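Local coordinates for class II aldolase/adducin domain protein (Pseudomonas syringae pv. phaseolicola 1448A, PDB 3OCR), which is of unconfirmed function but belongs to the class II aldolase/adducin family, whose members include metal-dependent aldolases and actin-binding adducins, at residues R24-P29 and D97-L102; S113-H116 and D121-A124; A135-K140 and H190-G195. One frame throughout, in Å; residues are numbered along the deposited sequence. Where two conformers were deposited one is given.

Overall arrangement
The three contacts follow one another along the chain and run across the class II aldolase/adducin fold. Contact 1 ties the N-terminal helix to edge strand 95-97, one of the two outermost strands within the chain, its centre about 21 Å from that of contact 2. Contact 2 closes the turn between helix 110-118 and the central strand 124-128. Contact 3, centred about 19 Å further on, sets helix 131-137 against strand 191-196; it touches contact 2 where Leu122 CD2 lies 4.1 Å from Gly195 C. Contacts 1 and 3, with centres about 33 Å apart, flank the chain's centre. Contact 3 includes His190, which gathers with His127 and His129 in an arrangement consistent with the metal site of class II aldolases.

Contact 1. Residues R24-P29 and D97-L102; sequences RDRVSP and DDPTGL
Arg26 starts with CG lodged between its backbone N and carbonyl carbon (chi1 61°), then runs extended to NE, which carries the guanidinium out to Asp97; the carboxylate of Asp97 comes from the opposite direction, its CG anti to the backbone N. The result is a side-on, two-nitrogen salt bridge between the short, weakly bonded helix near the N-terminus and strand 95-97, an edge strand in the sheet of the class II aldolase/adducin fold. Arg26 NE gives Asp97 OD2 a bond of 2.8 Å that is nearly straight at 161° and lies in the guanidinium plane. The second bond, Arg26 NH2 to Asp97 OD1 at 2.7 Å, is more bent at 136°, and its acceptor is tilted from that plane. Both oxygens use their syn lone pairs, and each has its own nitrogen; the two bonds together limit rotation of the carboxylate. Beyond the bridge, Asp98 OD1 forms an Asx turn by accepting Thr100 N at 2.9 Å, from above the carboxylate, while its syn lone pair takes Thr100 OG1. Val27 packs on Trp32 of helix 29-47. At the guanidinium edge, close to its plane, Pro99 CG lies 3.9 Å from Arg26 NH2.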
loop_
_atom_site.group_PDB
_atom_site.type_symbol
_atom_site.label_atom_id
_atom_site.label_comp_id
_atom_site.label_asym_id
_atom_site.label_seq_id
_atom_site.Cartn_x
_atom_site.Cartn_y
_atom_site.Cartn_z
ATOM N N ARG A 24 25.727 -28.841 5.366
ATOM C CA ARG A 24 24.852 -30.021 5.358
ATOM C C ARG A 24 25.645 -31.323 5.570
ATOM O O ARG A 24 25.088 -32.320 6.030
ATOM C CB ARG A 24 24.010 -30.092 4.071
ATOM C CG ARG A 24 22.953 -31.210 4.079
ATOM C CD ARG A 24 22.106 -31.266 2.816
ATOM N NE ARG A 24 21.089 -32.314 2.919
ATOM C CZ ARG A 24 19.952 -32.349 2.221
ATOM N NH1 ARG A 24 19.656 -31.390 1.353
ATOM N NH2 ARG A 24 19.098 -33.346 2.398
ATOM N N ASP A 25 26.939 -31.297 5.254
ATOM C CA ASP A 25 27.806 -32.466 5.422
ATOM C C ASP A 25 28.077 -32.820 6.883
ATOM O O ASP A 25 28.319 -33.978 7.198
ATOM C CB ASP A 25 29.141 -32.273 4.680
ATOM C CG ASP A 25 29.015 -32.478 3.170
ATOM O OD1 ASP A 25 27.873 -32.567 2.663
ATOM O OD2 ASP A 25 30.058 -32.543 2.480
ATOM N N ARG A 26 28.020 -31.827 7.772
ATOM C CA ARG A 26 28.476 -32.023 9.153
ATOM C C ARG A 26 27.368 -31.944 10.212
ATOM O O ARG A 26 27.611 -32.249 11.378
ATOM C CB ARG A 26 29.617 -31.051 9.492
ATOM C CG ARG A 26 29.231 -29.562 9.394
ATOM C CD ARG A 26 30.203 -28.653 10.136
ATOM N NE ARG A 26 29.733 -27.257 10.209
ATOM C CZ ARG A 26 30.096 -26.297 9.357
ATOM N NH1 ARG A 26 30.926 -26.563 8.352
ATOM N NH2 ARG A 26 29.634 -25.065 9.504
ATOM N N VAL A 27 26.163 -31.537 9.812
ATOM C CA VAL A 27 25.026 -31.454 10.743
ATOM C C VAL A 27 24.088 -32.663 10.591
ATOM O O VAL A 27 24.078 -33.325 9.552
ATOM C CB VAL A 27 24.246 -30.109 10.599
ATOM C CG1 VAL A 27 25.190 -28.908 10.745
ATOM C CG2 VAL A 27 23.470 -30.041 9.273
ATOM N N SER A 28 23.303 -32.961 11.624
ATOM C CA SER A 28 22.353 -34.071 11.532
ATOM C C SER A 28 21.273 -33.759 10.485
ATOM O O SER A 28 20.972 -32.586 10.241
ATOM C CB SER A 28 21.726 -34.373 12.893
ATOM O OG SER A 28 20.753 -33.403 13.234
ATOM N N PRO A 29 20.712 -34.804 9.837
ATOM C CA PRO A 29 19.599 -34.614 8.911
ATOM C C PRO A 29 18.433 -33.870 9.570
ATOM O O PRO A 29 17.755 -33.095 8.904
ATOM C CB PRO A 29 19.196 -36.052 8.555
ATOM C CG PRO A 29 20.473 -36.808 8.650
ATOM C CD PRO A 29 21.172 -36.207 9.846
ATOM N N ASP A 97 28.236 -22.929 15.904
ATOM C CA ASP A 97 28.602 -23.121 14.505
ATOM C C ASP A 97 28.148 -21.904 13.697
ATOM O O ASP A 97 26.960 -21.737 13.445
ATOM C CB ASP A 97 27.919 -24.389 13.971
ATOM C CG ASP A 97 28.506 -24.873 12.643
ATOM O OD1 ASP A 97 29.160 -24.086 11.927
ATOM O OD2 ASP A 97 28.281 -26.050 12.306
ATOM N N ASP A 98 29.095 -21.054 13.306
ATOM C CA ASP A 98 28.778 -19.860 12.524
ATOM C C ASP A 98 29.439 -19.917 11.153
ATOM O O ASP A 98 30.586 -19.482 11.001
ATOM C CB ASP A 98 29.217 -18.588 13.243
ATOM C CG ASP A 98 28.923 -17.322 12.439
ATOM O OD1 ASP A 98 28.231 -17.397 11.392
ATOM O OD2 ASP A 98 29.382 -16.240 12.867
ATOM N N PRO A 99 28.708 -20.419 10.142
ATOM C CA PRO A 99 29.277 -20.546 8.795
ATOM C C PRO A 99 29.604 -19.195 8.132
ATOM O O PRO A 99 30.263 -19.181 7.097
ATOM C CB PRO A 99 28.166 -21.273 8.013
ATOM C CG PRO A 99 27.318 -21.925 9.060
ATOM C CD PRO A 99 27.330 -20.945 10.197
ATOM N N THR A 100 29.152 -18.081 8.714
ATOM C CA THR A 100 29.351 -16.757 8.091
ATOM C C THR A 100 30.524 -15.959 8.647
ATOM O O THR A 100 31.039 -15.060 7.982
ATOM C CB THR A 100 28.106 -15.862 8.231
ATOM O OG1 THR A 100 28.005 -15.385 9.582
ATOM C CG2 THR A 100 26.836 -16.631 7.875
ATOM N N GLY A 101 30.915 -16.248 9.885
ATOM C CA GLY A 101 31.899 -15.428 10.583
ATOM C C GLY A 101 31.356 -14.067 11.009
ATOM O O GLY A 101 32.117 -13.213 11.462
ATOM N N LEU A 102 30.056 -13.855 10.849
ATOM C CA LEU A 102 29.422 -12.577 11.220
ATOM C C LEU A 102 28.887 -12.566 12.641
ATOM O O LEU A 102 28.547 -11.517 13.174
ATOM C CB LEU A 102 28.279 -12.219 10.260
ATOM C CG LEU A 102 28.595 -11.950 8.784
ATOM C CD1 LEU A 102 27.307 -11.882 7.968
ATOM C CD2 LEU A 102 29.417 -10.675 8.608
#

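Contact 2. Residues S113-H116 and D121-A124; sequences SAIH and DLQA
His116 reaches from its helix to the backbone of Leu122 and Gln123, and its path can be followed atom by atom. CB leaves helix 110-118; CG, anti to the carbonyl carbon (chi1 -80°), sets the position of the imidazole, and chi2 of -62° turns one ring edge to 121-124. On that edge His116 ND1 gives a weak hydrogen bond to Leu122 O, 3.2 Å long and bent to 127°. A water in the ring plane bridges the two segments, 3.0 Å from His116 ND1. The same water lies 2.9 Å from His116 O and 2.8 Å from Leu122 O. Next round the ring, His116 CE1 rests 3.8 Å from Gln123 C. At the tip, NE2 is hydrogen-bonded to Ser59 OG, which pins the far end of the ring, while Phe69 meets the ring with its plane inclined. Beside this polar bridge, Ile115 CG2 touches Leu122 CD1 at 3.9 Å. The loop leads from helix 110-118 into strand 124-128, where Gln123 and Ala124 both face Gly196 in a classic beta bulge. Helix 169-179 packs on Ile115 through Leu175 and Leu179, and helix 199-219 packs on Ala124.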
loop_
_atom_site.group_PDB
_atom_site.type_symbol
_atom_site.label_atom_id
_atom_site.label_comp_id
_atom_site.label_asym_id
_atom_site.label_seq_id
_atom_site.Cartn_x
_atom_site.Cartn_y
_atom_site.Cartn_z
ATOM N N SER A 113 16.115 -16.481 23.808
ATOM C CA SER A 113 16.713 -17.271 24.878
ATOM C C SER A 113 15.789 -17.384 26.104
ATOM O O SER A 113 15.588 -18.473 26.644
ATOM C CB SER A 113 18.035 -16.627 25.303
ATOM O OG SER A 113 18.628 -17.429 26.300
ATOM N N ALA A 114 15.234 -16.258 26.541
ATOM C CA ALA A 114 14.338 -16.268 27.711
ATOM C C ALA A 114 13.137 -17.190 27.494
ATOM O O ALA A 114 12.783 -17.988 28.379
ATOM C CB ALA A 114 13.862 -14.846 28.048
ATOM N N ILE A 115 12.509 -17.089 26.324
ATOM C CA ILE A 115 11.329 -17.909 26.030
ATOM C C ILE A 115 11.670 -19.393 25.830
ATOM O O ILE A 115 11.032 -20.244 26.444
ATOM C CB ILE A 115 10.485 -17.362 24.829
ATOM C CG1 ILE A 115 10.095 -15.887 25.031
ATOM C CG2 ILE A 115 9.232 -18.217 24.615
ATOM C CD1 ILE A 115 9.344 -15.569 26.367
ATOM N N HIS A 116 12.670 -19.696 24.991
ATOM C CA HIS A 116 13.115 -21.080 24.784
ATOM C C HIS A 116 13.490 -21.822 26.080
ATOM O O HIS A 116 13.231 -23.027 26.240
ATOM C CB HIS A 116 14.290 -21.147 23.787
ATOM C CG HIS A 116 13.873 -21.064 22.346
ATOM N ND1 HIS A 116 13.050 -22.000 21.752
ATOM C CD2 HIS A 116 14.185 -20.172 21.376
ATOM C CE1 HIS A 116 12.862 -21.677 20.484
ATOM N NE2 HIS A 116 13.529 -20.565 20.235
ATOM N N ASP A 121 8.569 -26.724 25.161
ATOM C CA ASP A 121 7.600 -27.130 24.144
ATOM C C ASP A 121 7.674 -26.269 22.873
ATOM O O ASP A 121 7.357 -26.734 21.766
ATOM C CB ASP A 121 6.186 -27.110 24.736
ATOM C CG ASP A 121 5.812 -25.760 25.343
ATOM O OD1 ASP A 121 6.465 -25.332 26.320
ATOM O OD2 ASP A 121 4.852 -25.133 24.845
ATOM N N LEU A 122 8.106 -25.019 23.023
ATOM C CA LEU A 122 8.160 -24.108 21.879
ATOM C C LEU A 122 9.469 -24.317 21.121
ATOM O O LEU A 122 10.548 -23.980 21.612
ATOM C CB LEU A 122 7.935 -22.656 22.291
ATOM C CG LEU A 122 6.615 -22.372 23.036
ATOM C CD1 LEU A 122 6.586 -20.921 23.507
ATOM C CD2 LEU A 122 5.345 -22.699 22.185
ATOM N N GLN A 123 9.365 -24.932 19.948
ATOM C CA GLN A 123 10.519 -25.232 19.120
ATOM C C GLN A 123 10.873 -24.037 18.215
ATOM O O GLN A 123 11.913 -24.045 17.538
ATOM C CB GLN A 123 10.242 -26.451 18.260
ATOM C CG GLN A 123 9.890 -27.741 19.063
ATOM C CD GLN A 123 11.010 -28.200 19.952
ATOM O OE1 GLN A 123 10.858 -28.229 21.179
ATOM N NE2 GLN A 123 12.159 -28.543 19.357
ATOM N N ALA A 124 10.014 -23.021 18.191
ATOM C CA ALA A 124 10.278 -21.842 17.355
ATOM C C ALA A 124 9.697 -20.618 17.999
ATOM O O ALA A 124 8.608 -20.693 18.561
ATOM C CB ALA A 124 9.718 -22.015 15.966
HETATM O O HOH W 1 12.434 -24.256 23.693
#

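Contact 3. Residues A135-K140 and H190-G195; sequences AVSAQK and HGLLTG
His190 meets Ser137 through its main chain, its N lying 3.9 Å from Ser137 CB, while the bond to its own CB points away from 135-140 and, with CG anti to the backbone N (chi1 180°), the chain is extended. There the flat imidazole stands edge-to-face with His127 and meets His129 with the two planes at about 50°; Gln148 of the second subunit packs against the same side chain. Such a gathering of three histidines, with His127 and His129 separated on the chain by Thr128 alone, is consistent with the metal site of class II aldolases, although the local geometry alone does not establish that a metal binds here. Leu192 O accepts a hydrogen bond from His127 ND1, which limits the rotation of that ring. In the fold, the segment opens strand 191-196, which pairs antiparallel with both 184-187 and 124-128, and a classic beta bulge starts it: His190 and Gly191 both face Leu187. Gly191 takes a phi of 154°, a conformation in which a CB would collide with the carbonyl O of His190. Helix 131-137 ends against this spot. Ser137 is deposited in two conformers, and the OG contacts belong to the one given: there its hydroxyl, anti to its own carbonyl carbon, turns back along the helix and bonds to Gly133 O. In that conformer Ser137 OG sits 3.2 Å from Gly191 O without a bond between them, and Leu192 CD2 approaches Ser137 OG to 4.2 Å.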
loop_
_atom_site.group_PDB
_atom_site.type_symbol
_atom_site.label_atom_id
_atom_site.label_comp_id
_atom_site.label_asym_id
_atom_site.label_seq_id
_atom_site.Cartn_x
_atom_site.Cartn_y
_atom_site.Cartn_z
ATOM N N ALA A 135 1.222 -1.143 15.612
ATOM C CA ALA A 135 0.085 -0.252 15.788
ATOM C C ALA A 135 -0.937 -0.831 16.771
ATOM O O ALA A 135 -1.409 -0.152 17.732
ATOM C CB ALA A 135 -0.570 0.034 14.407
ATOM N N VAL A 136 -1.312 -2.081 16.530
ATOM C CA VAL A 136 -2.196 -2.764 17.493
ATOM C C VAL A 136 -1.551 -2.871 18.880
ATOM O O VAL A 136 -2.242 -2.644 19.909
ATOM C CB VAL A 136 -2.712 -4.147 16.995
ATOM C CG1 VAL A 136 -3.551 -4.802 18.103
ATOM C CG2 VAL A 136 -3.588 -3.991 15.723
ATOM N N SER A 137 -0.256 -3.199 18.915
ATOM C CA SER A 137 0.510 -3.186 20.173
ATOM C C SER A 137 0.339 -1.877 20.947
ATOM O O SER A 137 0.312 -1.892 22.174
ATOM C CB SER A 137 2.003 -3.396 19.930
ATOM O OG SER A 137 2.241 -4.486 19.053
ATOM N N ALA A 138 0.261 -0.758 20.223
ATOM C CA ALA A 138 0.286 0.577 20.837
ATOM C C ALA A 138 -1.061 1.041 21.392
ATOM O O ALA A 138 -1.168 2.166 21.909
ATOM C CB ALA A 138 0.818 1.594 19.837
ATOM N N GLN A 139 -2.093 0.201 21.288
ATOM C CA GLN A 139 -3.455 0.596 21.700
ATOM C C GLN A 139 -3.916 -0.045 23.019
ATOM O O GLN A 139 -3.690 -1.243 23.240
ATOM C CB GLN A 139 -4.463 0.270 20.576
ATOM C CG GLN A 139 -4.111 0.937 19.237
ATOM C CD GLN A 139 -5.039 0.563 18.102
ATOM O OE1 GLN A 139 -5.895 -0.332 18.218
ATOM N NE2 GLN A 139 -4.825 1.201 16.968
ATOM N N LYS A 140 -4.630 0.732 23.851
ATOM C CA LYS A 140 -5.047 0.284 25.174
ATOM C C LYS A 140 -5.711 -1.072 25.177
ATOM O O LYS A 140 -5.342 -1.952 25.962
ATOM C CB LYS A 140 -5.995 1.316 25.848
ATOM C CG LYS A 140 -5.346 2.649 26.094
ATOM C CD LYS A 140 -6.337 3.606 26.810
ATOM C CE LYS A 140 -5.784 5.037 26.854
ATOM N NZ LYS A 140 -4.359 5.099 27.355
ATOM N N HIS A 190 5.604 -2.302 20.932
ATOM C CA HIS A 190 6.874 -2.888 20.543
ATOM C C HIS A 190 6.705 -3.759 19.323
ATOM O O HIS A 190 7.432 -3.564 18.347
ATOM C CB HIS A 190 7.519 -3.606 21.762
ATOM C CG HIS A 190 8.845 -4.254 21.476
ATOM N ND1 HIS A 190 9.531 -4.989 22.419
ATOM C CD2 HIS A 190 9.600 -4.292 20.349
ATOM C CE1 HIS A 190 10.660 -5.434 21.892
ATOM N NE2 HIS A 190 10.719 -5.036 20.632
ATOM N N GLY A 191 5.753 -4.695 19.355
ATOM C CA GLY A 191 5.452 -5.565 18.201
ATOM C C GLY A 191 4.832 -6.913 18.610
ATOM O O GLY A 191 4.126 -7.029 19.640
ATOM N N LEU A 192 5.079 -7.939 17.807
ATOM C CA LEU A 192 4.372 -9.205 17.999
ATOM C C LEU A 192 5.338 -10.342 18.253
ATOM O O LEU A 192 6.439 -10.362 17.691
ATOM C CB LEU A 192 3.493 -9.542 16.781
ATOM C CG LEU A 192 2.509 -8.505 16.213
ATOM C CD1 LEU A 192 1.951 -9.040 14.897
ATOM C CD2 LEU A 192 1.385 -8.153 17.196
ATOM N N LEU A 193 4.891 -11.305 19.050
ATOM C CA LEU A 193 5.639 -12.508 19.297
ATOM C C LEU A 193 4.745 -13.751 19.197
ATOM O O LEU A 193 3.646 -13.831 19.779
ATOM C CB LEU A 193 6.371 -12.429 20.643
ATOM C CG LEU A 193 7.385 -13.558 20.886
ATOM C CD1 LEU A 193 8.642 -13.070 21.546
ATOM C CD2 LEU A 193 6.748 -14.708 21.676
ATOM N N THR A 194 5.239 -14.713 18.437
ATOM C CA THR A 194 4.565 -15.960 18.245
ATOM C C THR A 194 5.511 -17.128 18.581
ATOM O O THR A 194 6.707 -17.059 18.279
ATOM C CB THR A 194 4.067 -15.918 16.808
ATOM O OG1 THR A 194 2.642 -15.763 16.796
ATOM C CG2 THR A 194 4.560 -17.058 15.982
ATOM N N GLY A 195 4.998 -18.163 19.251
ATOM C CA GLY A 195 5.758 -19.378 19.454
ATOM C C GLY A 195 5.035 -20.493 18.735
ATOM O O GLY A 195 3.889 -20.309 18.321
#